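Side-chain contacts in alpha-galactosidase (Umbelopsis vinacea, PDB 3A5V), which hydrolyses terminal alpha-galactosyl residues from galactosides, as a tetrameric, N-glycosylated glycoside hydrolase of family 27: residues K141-R146 with G169-W174; K148-A153 with M161-C166; N175-S178 with S183-I186. One frame throughout, in Å; residues are numbered along the deposited sequence. Where two conformers were deposited one is given.

Interaction 1 (K141-R146 with G169-W174); sequences KLSYDR and GEDGPW
S143, on the first turns of helix 140-156, reaches across to D171 in the loop 169-172 and donates a short hydrogen bond, 2.5 Å from OG to OD2. Its OG stands beside the backbone N and anti to the carbonyl carbon (chi1 -71°), which swings the hydroxyl off the helix toward the loop. D171 makes the matching choice: with chi1 at -58° its carboxylate also lies beside its own backbone N, and OD2 receives the serine through the anti lone pair, the one turned away from OD1. The same OD2 also accepts the backbone N of G138, so two donors hold this oxygen.

A bridging water widens this single direct bond into a polar cluster. It donates to S143 OG at 2.6 Å and to E170 OE1 at 2.8 Å, and accepts a weak bond from R146 NH2, lying at the edge of the guanidinium in its plane. R146 and E170 therefore meet through water: NH2 and OE1 are 4.6 Å apart, too far for a salt bridge. E170 is extended, which carries its carboxylate out to S137 OG and N130 ND2. Serine suits its position because a small hydroxyl can give one bond and take another. The loop is a type II turn from G169 to G172, closed by G172 N to G169 O at 3.2 Å; glycine fits both ends, where phi is positive. On the far side of the helix, K141 NZ and D145 OD1 form a salt bridge along one turn.

The contact ties the start of helix 140-156 to the loop leading into helix 173-176, whose F176 packs against S143 and D171, while Y144 OH bonds Q134 of the second subunit.

Interaction 2 (K148-A153 with M161-C166); sequences KAMGNA and MLYSLC
Y163, pointing from strand 162-165 toward helix 140-156, meets G151 obliquely with its ring and sets its phenol end beside M150. The packing is close at the glycine: G151 CA lies 3.5 Å from Y163 CE2, with G151 N scarcely farther, 3.6 Å from that same CE2. A beta carbon at this place would come only about 3.3 Å from CE2, so glycine lets the aromatic ring approach the helix backbone itself. The tyrosine has its CG anti to the backbone N (chi1 -172°), and this torsion carries the ring from the strand to the helix.

M150 makes the second touch with its root: CB sits 3.4 Å from Y163 OH, and CG is 4.0 Å from CE1. Beyond CG the chain bends, chi2 56° and chi3 81°, leading the sulfur away from the tyrosine, and the side chain also packs on W118 of helix 111-121 and Y128 of strand 125-129. A flexible thioether suits such a junction, since it can turn between surfaces of different shape. One face of the tyrosine receives L165 CD1 from its own strand, 3.5 Å above the ring plane and offset toward the rim.

Away from this buried core the contact is looser. K148, A149 and N152 direct their beta carbons away from the strand, and N152 is exposed. The two segments belong to the beta-alpha-beta unit of 125-129, 140-156 and 162-165.

No hydrogen bond crosses between the segments; the phenol instead bonds Y147 O, one residue before K148. The contact thus rests on shape and apolar packing, with that buried hydroxyl satisfied by the helix backbone.

Interaction 3 (N175-S178 with S183-I186); sequences NFAS and SWRI
W184 holds its indole with CG between the backbone N and the carbonyl carbon (chi1 40°, chi2 86°), and this brings the six-membered ring against the backbone of A177 and S178. The approach is oblique: S178 CA lies 3.5 Å from W184 CH2, and A177 O is 3.7 Å from CZ3. S178 CB adds a touch at 3.7 Å from that same CH2, while the methyl of A177 lies 4.1 Å from CE3, the carbon next to the ring fusion.

Small residues suit this place because a broad indole can then lie close to the main chain. L165 of strand 162-165 packs on both A177 and W184, joining the loop after helix 173-176 to the barrel sheet. An alanine replacing W184 is likely to open a gap beneath A177 and S178, and to leave N237 OD1 without the indole N-H that it accepts.

The contact is carried by van der Waals packing, with no hydrogen bond between the segments. Its polar groups find partners outside the two segments, W184 NE1 at N237 and A177 O at S181 OG, so the indole is pinned at its nitrogen while its benzene end serves as an apolar surface.

In the fold
All three contacts fall in the beta/alpha barrel domain, on neighbouring elements of it. Interactions 1 and 2 share helix 140-156, the first near its start and the second farther along; interactions 1 and 3 share helix 173-176, and W174 of the one packs on W184 of the other. Strands 162-165 and 183-185, used by interactions 2 and 3, are adjacent in the parallel sheet and are joined by probable backbone hydrogen bonds of L165 with S183 and R185. Interactions 2 and 3 are buried and apolar, each built round one large aromatic side chain, whereas partly buried interaction 1 is polar and water-bridged. Interactions 1 and 3 also touch the second subunit.

Interaction 1 (K141-R146 with G169-W174)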
loop_
_atom_site.group_PDB
_atom_site.type_symbol
_atom_site.label_atom_id
_atom_site.label_comp_id
_atom_site.label_asym_id
_atom_site.label_seq_id
_atom_site.Cartn_x
_atom_site.Cartn_y
_atom_site.Cartn_z
ATOM N N LYS A 141 1.378 -7.597 -12.815
ATOM C CA LYS A 141 1.144 -8.794 -13.641
ATOM C C LYS A 141 -0.294 -8.916 -14.153
ATOM O O LYS A 141 -0.512 -9.233 -15.326
ATOM C CB LYS A 141 1.559 -10.084 -12.900
ATOM C CG LYS A 141 1.448 -11.381 -13.779
ATOM C CD LYS A 141 2.323 -11.334 -15.039
ATOM C CE LYS A 141 2.390 -12.729 -15.760
ATOM N NZ LYS A 141 2.714 -12.572 -17.234
ATOM N N LEU A 142 -1.277 -8.685 -13.280
ATOM C CA LEU A 142 -2.692 -8.689 -13.720
ATOM C C LEU A 142 -2.972 -7.665 -14.826
ATOM O O LEU A 142 -3.630 -7.981 -15.847
ATOM C CB LEU A 142 -3.656 -8.475 -12.533
ATOM C CG LEU A 142 -3.858 -9.650 -11.561
ATOM C CD1 LEU A 142 -4.485 -9.175 -10.212
ATOM C CD2 LEU A 142 -4.730 -10.710 -12.210
ATOM N N SER A 143 -2.511 -6.433 -14.620
ATOM C CA SER A 143 -2.746 -5.387 -15.612
ATOM C C SER A 143 -1.937 -5.669 -16.889
ATOM O O SER A 143 -2.456 -5.518 -18.006
ATOM C CB SER A 143 -2.451 -3.995 -15.032
ATOM O OG SER A 143 -3.450 -3.625 -14.070
ATOM N N TYR A 144 -0.683 -6.105 -16.722
ATOM C CA TYR A 144 0.151 -6.488 -17.871
ATOM C C TYR A 144 -0.521 -7.520 -18.795
ATOM O O TYR A 144 -0.573 -7.325 -20.004
ATOM C CB TYR A 144 1.511 -7.024 -17.408
ATOM C CG TYR A 144 2.395 -7.493 -18.543
ATOM C CD1 TYR A 144 2.334 -8.820 -18.998
ATOM C CD2 TYR A 144 3.302 -6.620 -19.156
ATOM C CE1 TYR A 144 3.152 -9.270 -20.047
ATOM C CE2 TYR A 144 4.117 -7.054 -20.211
ATOM C CZ TYR A 144 4.038 -8.388 -20.635
ATOM O OH TYR A 144 4.842 -8.832 -21.654
ATOM N N ASP A 145 -1.017 -8.620 -18.227
ATOM C CA ASP A 145 -1.593 -9.688 -19.043
ATOM C C ASP A 145 -2.804 -9.210 -19.855
ATOM O O ASP A 145 -2.938 -9.559 -21.032
ATOM C CB ASP A 145 -1.944 -10.913 -18.183
ATOM C CG ASP A 145 -0.709 -11.704 -17.759
ATOM O OD1 ASP A 145 0.356 -11.589 -18.414
ATOM O OD2 ASP A 145 -0.808 -12.453 -16.769
ATOM N N ARG A 146 -3.644 -8.382 -19.236
ATOM C CA ARG A 146 -4.832 -7.828 -19.893
ATOM C C ARG A 146 -4.464 -6.895 -21.061
ATOM O O ARG A 146 -5.088 -6.965 -22.137
ATOM C CB ARG A 146 -5.718 -7.109 -18.856
ATOM C CG ARG A 146 -7.064 -6.522 -19.393
ATOM C CD ARG A 146 -8.053 -6.225 -18.240
ATOM N NE ARG A 146 -7.371 -5.526 -17.148
ATOM C CZ ARG A 146 -7.227 -4.208 -17.069
ATOM N NH1 ARG A 146 -7.785 -3.396 -17.968
ATOM N NH2 ARG A 146 -6.549 -3.692 -16.055
ATOM N N GLY A 169 -2.387 5.156 -14.915
ATOM C CA GLY A 169 -1.249 4.892 -14.015
ATOM C C GLY A 169 -1.401 3.697 -13.079
ATOM O O GLY A 169 -0.518 3.447 -12.256
ATOM N N GLU A 170 -2.501 2.947 -13.202
ATOM C CA GLU A 170 -2.752 1.832 -12.281
ATOM C C GLU A 170 -1.687 0.726 -12.426
ATOM O O GLU A 170 -1.353 0.321 -13.534
ATOM C CB GLU A 170 -4.172 1.263 -12.440
ATOM C CG GLU A 170 -4.556 0.237 -11.349
ATOM C CD GLU A 170 -5.924 -0.421 -11.581
ATOM O OE1 GLU A 170 -6.398 -0.513 -12.749
ATOM O OE2 GLU A 170 -6.505 -0.881 -10.583
ATOM N N ASP A 171 -1.136 0.282 -11.295
ATOM C CA ASP A 171 -0.108 -0.774 -11.268
ATOM C C ASP A 171 1.213 -0.433 -11.985
ATOM O O ASP A 171 2.013 -1.335 -12.262
ATOM C CB ASP A 171 -0.672 -2.109 -11.816
ATOM C CG ASP A 171 -1.891 -2.585 -11.043
ATOM O OD1 ASP A 171 -1.834 -2.573 -9.797
ATOM O OD2 ASP A 171 -2.906 -2.958 -11.673
ATOM N N GLY A 172 1.431 0.848 -12.286
ATOM C CA GLY A 172 2.710 1.327 -12.843
ATOM C C GLY A 172 3.024 0.919 -14.275
ATOM O O GLY A 172 3.974 0.149 -14.504
ATOM N N PRO A 173 2.257 1.452 -15.255
ATOM C CA PRO A 173 2.506 1.121 -16.672
ATOM C C PRO A 173 3.889 1.583 -17.167
ATOM O O PRO A 173 4.412 0.982 -18.093
ATOM C CB PRO A 173 1.398 1.850 -17.418
ATOM C CG PRO A 173 0.986 3.010 -16.475
ATOM C CD PRO A 173 1.145 2.414 -15.093
ATOM N N TRP A 174 4.470 2.612 -16.537
ATOM C CA TRP A 174 5.851 3.050 -16.840
ATOM C C TRP A 174 6.884 1.932 -16.612
ATOM O O TRP A 174 7.988 1.985 -17.162
ATOM C CB TRP A 174 6.227 4.323 -16.038
ATOM C CG TRP A 174 5.825 4.232 -14.591
ATOM C CD1 TRP A 174 6.517 3.619 -13.577
ATOM C CD2 TRP A 174 4.602 4.711 -14.016
ATOM N NE1 TRP A 174 5.802 3.716 -12.399
ATOM C CE2 TRP A 174 4.626 4.379 -12.642
ATOM C CE3 TRP A 174 3.496 5.417 -14.528
ATOM C CZ2 TRP A 174 3.584 4.732 -11.759
ATOM C CZ3 TRP A 174 2.458 5.768 -13.659
ATOM C CH2 TRP A 174 2.506 5.417 -12.285
HETATM O O HOH W 1 -4.887 -1.605 -14.882
#

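Interaction 2 (K148-A153 with M161-C166)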
loop_
_atom_site.group_PDB
_atom_site.type_symbol
_atom_site.label_atom_id
_atom_site.label_comp_id
_atom_site.label_asym_id
_atom_site.label_seq_id
_atom_site.Cartn_x
_atom_site.Cartn_y
_atom_site.Cartn_z
ATOM N N LYS A 148 -1.443 -6.845 -22.579
ATOM C CA LYS A 148 -0.662 -7.675 -23.507
ATOM C C LYS A 148 -1.566 -8.441 -24.504
ATOM O O LYS A 148 -1.187 -8.599 -25.672
ATOM C CB LYS A 148 0.174 -8.674 -22.689
ATOM C CG LYS A 148 0.901 -9.768 -23.479
ATOM C CD LYS A 148 2.331 -9.374 -23.704
ATOM C CE LYS A 148 3.203 -10.572 -23.977
ATOM N NZ LYS A 148 4.592 -10.124 -24.208
ATOM N N ALA A 149 -2.738 -8.904 -24.045
ATOM C CA ALA A 149 -3.720 -9.563 -24.924
ATOM C C ALA A 149 -4.084 -8.675 -26.125
ATOM O O ALA A 149 -4.155 -9.165 -27.250
ATOM C CB ALA A 149 -4.996 -9.958 -24.143
ATOM N N MET A 150 -4.293 -7.373 -25.890
ATOM C CA MET A 150 -4.599 -6.448 -27.000
ATOM C C MET A 150 -3.349 -6.076 -27.787
ATOM O O MET A 150 -3.391 -5.968 -29.021
ATOM C CB MET A 150 -5.336 -5.192 -26.514
ATOM C CG MET A 150 -5.673 -4.171 -27.617
ATOM S SD MET A 150 -6.646 -4.876 -28.992
ATOM C CE MET A 150 -8.297 -4.825 -28.289
ATOM N N GLY A 151 -2.225 -5.874 -27.095
ATOM C CA GLY A 151 -0.973 -5.590 -27.815
ATOM C C GLY A 151 -0.659 -6.679 -28.844
ATOM O O GLY A 151 -0.312 -6.382 -29.993
ATOM N N ASN A 152 -0.780 -7.936 -28.417
ATOM C CA ASN A 152 -0.547 -9.098 -29.286
ATOM C C ASN A 152 -1.570 -9.132 -30.427
ATOM O O ASN A 152 -1.198 -9.360 -31.576
ATOM C CB ASN A 152 -0.631 -10.406 -28.485
ATOM C CG ASN A 152 0.592 -10.652 -27.594
ATOM O OD1 ASN A 152 0.558 -11.534 -26.736
ATOM N ND2 ASN A 152 1.668 -9.900 -27.800
ATOM N N ALA A 153 -2.845 -8.902 -30.093
ATOM C CA ALA A 153 -3.937 -8.834 -31.082
ATOM C C ALA A 153 -3.673 -7.812 -32.193
ATOM O O ALA A 153 -3.801 -8.141 -33.383
ATOM C CB ALA A 153 -5.285 -8.543 -30.395
ATOM N N MET A 161 -0.275 -0.174 -35.749
ATOM C CA MET A 161 -1.260 0.638 -35.035
ATOM C C MET A 161 -0.642 1.140 -33.726
ATOM O O MET A 161 -0.193 0.340 -32.896
ATOM C CB MET A 161 -2.541 -0.173 -34.767
ATOM C CG MET A 161 -3.297 -0.556 -36.046
ATOM S SD MET A 161 -4.837 -1.470 -35.815
ATOM C CE MET A 161 -4.158 -3.102 -35.829
ATOM N N LEU A 162 -0.601 2.456 -33.556
ATOM C CA LEU A 162 -0.029 3.043 -32.346
ATOM C C LEU A 162 -0.888 2.650 -31.137
ATOM O O LEU A 162 -2.079 2.893 -31.114
ATOM C CB LEU A 162 0.049 4.580 -32.496
ATOM C CG LEU A 162 0.949 5.313 -31.485
ATOM C CD1 LEU A 162 1.462 6.631 -32.049
ATOM C CD2 LEU A 162 0.223 5.513 -30.137
ATOM N N TYR A 163 -0.264 2.035 -30.135
ATOM C CA TYR A 163 -0.981 1.467 -28.997
ATOM C C TYR A 163 -0.860 2.406 -27.788
ATOM O O TYR A 163 0.190 2.457 -27.131
ATOM C CB TYR A 163 -0.441 0.057 -28.686
ATOM C CG TYR A 163 -1.209 -0.757 -27.638
ATOM C CD1 TYR A 163 -2.553 -0.502 -27.346
ATOM C CD2 TYR A 163 -0.593 -1.822 -26.987
ATOM C CE1 TYR A 163 -3.262 -1.281 -26.394
ATOM C CE2 TYR A 163 -1.283 -2.611 -26.052
ATOM C CZ TYR A 163 -2.608 -2.332 -25.756
ATOM O OH TYR A 163 -3.254 -3.106 -24.814
ATOM N N SER A 164 -1.934 3.156 -27.541
ATOM C CA SER A 164 -1.985 4.164 -26.482
ATOM C C SER A 164 -2.748 3.547 -25.302
ATOM O O SER A 164 -3.952 3.320 -25.395
ATOM C CB SER A 164 -2.655 5.449 -27.003
ATOM O OG SER A 164 -3.127 6.314 -25.979
ATOM N N LEU A 165 -2.036 3.241 -24.216
ATOM C CA LEU A 165 -2.706 2.748 -22.997
ATOM C C LEU A 165 -3.434 3.867 -22.287
ATOM O O LEU A 165 -2.922 4.987 -22.168
ATOM C CB LEU A 165 -1.713 2.093 -22.024
ATOM C CG LEU A 165 -1.801 0.573 -21.928
ATOM C CD1 LEU A 165 -1.556 -0.084 -23.301
ATOM C CD2 LEU A 165 -0.854 0.039 -20.881
ATOM N N CYS A 166 -4.622 3.545 -21.788
ATOM C CA CYS A 166 -5.386 4.467 -20.964
ATOM C C CYS A 166 -5.856 3.754 -19.673
ATOM O O CYS A 166 -7.051 3.520 -19.480
ATOM C CB CYS A 166 -6.561 5.049 -21.773
ATOM S SG CYS A 166 -7.536 6.328 -20.892
#

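Interaction 3 (N175-S178 with S183-I186)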
loop_
_atom_site.group_PDB
_atom_site.type_symbol
_atom_site.label_atom_id
_atom_site.label_comp_id
_atom_site.label_asym_id
_atom_site.label_seq_id
_atom_site.Cartn_x
_atom_site.Cartn_y
_atom_site.Cartn_z
ATOM N N ASN A 175 6.521 0.936 -15.792
ATOM C CA ASN A 175 7.313 -0.290 -15.613
ATOM C C ASN A 175 6.838 -1.419 -16.543
ATOM O O ASN A 175 7.641 -2.003 -17.270
ATOM C CB ASN A 175 7.266 -0.792 -14.149
ATOM C CG ASN A 175 7.711 0.266 -13.139
ATOM O OD1 ASN A 175 8.743 0.938 -13.308
ATOM N ND2 ASN A 175 6.932 0.405 -12.062
ATOM N N PHE A 176 5.540 -1.742 -16.504
ATOM C CA PHE A 176 5.055 -2.965 -17.152
ATOM C C PHE A 176 4.743 -2.855 -18.641
ATOM O O PHE A 176 4.782 -3.858 -19.362
ATOM C CB PHE A 176 3.899 -3.647 -16.372
ATOM C CG PHE A 176 2.529 -2.972 -16.527
ATOM C CD1 PHE A 176 1.803 -3.070 -17.728
ATOM C CD2 PHE A 176 1.945 -2.294 -15.441
ATOM C CE1 PHE A 176 0.528 -2.473 -17.858
ATOM C CE2 PHE A 176 0.663 -1.666 -15.570
ATOM C CZ PHE A 176 -0.037 -1.762 -16.792
ATOM N N ALA A 177 4.431 -1.645 -19.096
ATOM C CA ALA A 177 3.851 -1.460 -20.441
ATOM C C ALA A 177 4.872 -0.980 -21.472
ATOM O O ALA A 177 4.548 -0.818 -22.642
ATOM C CB ALA A 177 2.676 -0.473 -20.373
ATOM N N SER A 178 6.108 -0.768 -21.036
ATOM C CA SER A 178 7.065 -0.004 -21.841
ATOM C C SER A 178 7.535 -0.718 -23.108
ATOM O O SER A 178 7.929 -0.061 -24.067
ATOM C CB SER A 178 8.269 0.427 -20.997
ATOM O OG SER A 178 8.799 -0.686 -20.316
ATOM N N SER A 183 2.520 4.409 -25.517
ATOM C CA SER A 183 2.339 5.451 -24.507
ATOM C C SER A 183 1.334 4.962 -23.469
ATOM O O SER A 183 0.541 4.057 -23.738
ATOM C CB SER A 183 1.875 6.783 -25.149
ATOM O OG SER A 183 0.541 6.670 -25.664
ATOM N N TRP A 184 1.385 5.549 -22.268
ATOM C CA TRP A 184 0.516 5.131 -21.169
ATOM C C TRP A 184 0.121 6.353 -20.349
ATOM O O TRP A 184 0.978 7.117 -19.895
ATOM C CB TRP A 184 1.184 4.048 -20.286
ATOM C CG TRP A 184 2.629 4.315 -20.068
ATOM C CD1 TRP A 184 3.188 5.106 -19.086
ATOM C CD2 TRP A 184 3.711 3.869 -20.894
ATOM N NE1 TRP A 184 4.556 5.153 -19.251
ATOM C CE2 TRP A 184 4.902 4.405 -20.350
ATOM C CE3 TRP A 184 3.791 3.053 -22.041
ATOM C CZ2 TRP A 184 6.170 4.141 -20.904
ATOM C CZ3 TRP A 184 5.051 2.806 -22.603
ATOM C CH2 TRP A 184 6.222 3.350 -22.033
ATOM N N ARG A 185 -1.184 6.559 -20.214
ATOM C CA ARG A 185 -1.718 7.508 -19.241
ATOM C C ARG A 185 -1.143 7.221 -17.860
ATOM O O ARG A 185 -1.065 6.054 -17.420
ATOM C CB ARG A 185 -3.251 7.461 -19.240
ATOM C CG ARG A 185 -3.861 8.131 -20.521
ATOM C CD ARG A 185 -3.972 9.698 -20.351
ATOM N NE ARG A 185 -4.700 9.934 -19.112
ATOM C CZ ARG A 185 -6.016 9.781 -18.966
ATOM N NH1 ARG A 185 -6.795 9.517 -20.018
ATOM N NH2 ARG A 185 -6.553 9.904 -17.754
ATOM N N ILE A 186 -0.696 8.277 -17.186
ATOM C CA ILE A 186 -0.061 8.104 -15.871
ATOM C C ILE A 186 -0.941 8.526 -14.705
ATOM O O ILE A 186 -0.568 8.319 -13.551
ATOM C CB ILE A 186 1.277 8.871 -15.783
ATOM C CG1 ILE A 186 1.014 10.378 -15.981
ATOM C CG2 ILE A 186 2.273 8.278 -16.813
ATOM C CD1 ILE A 186 2.086 11.275 -15.412
#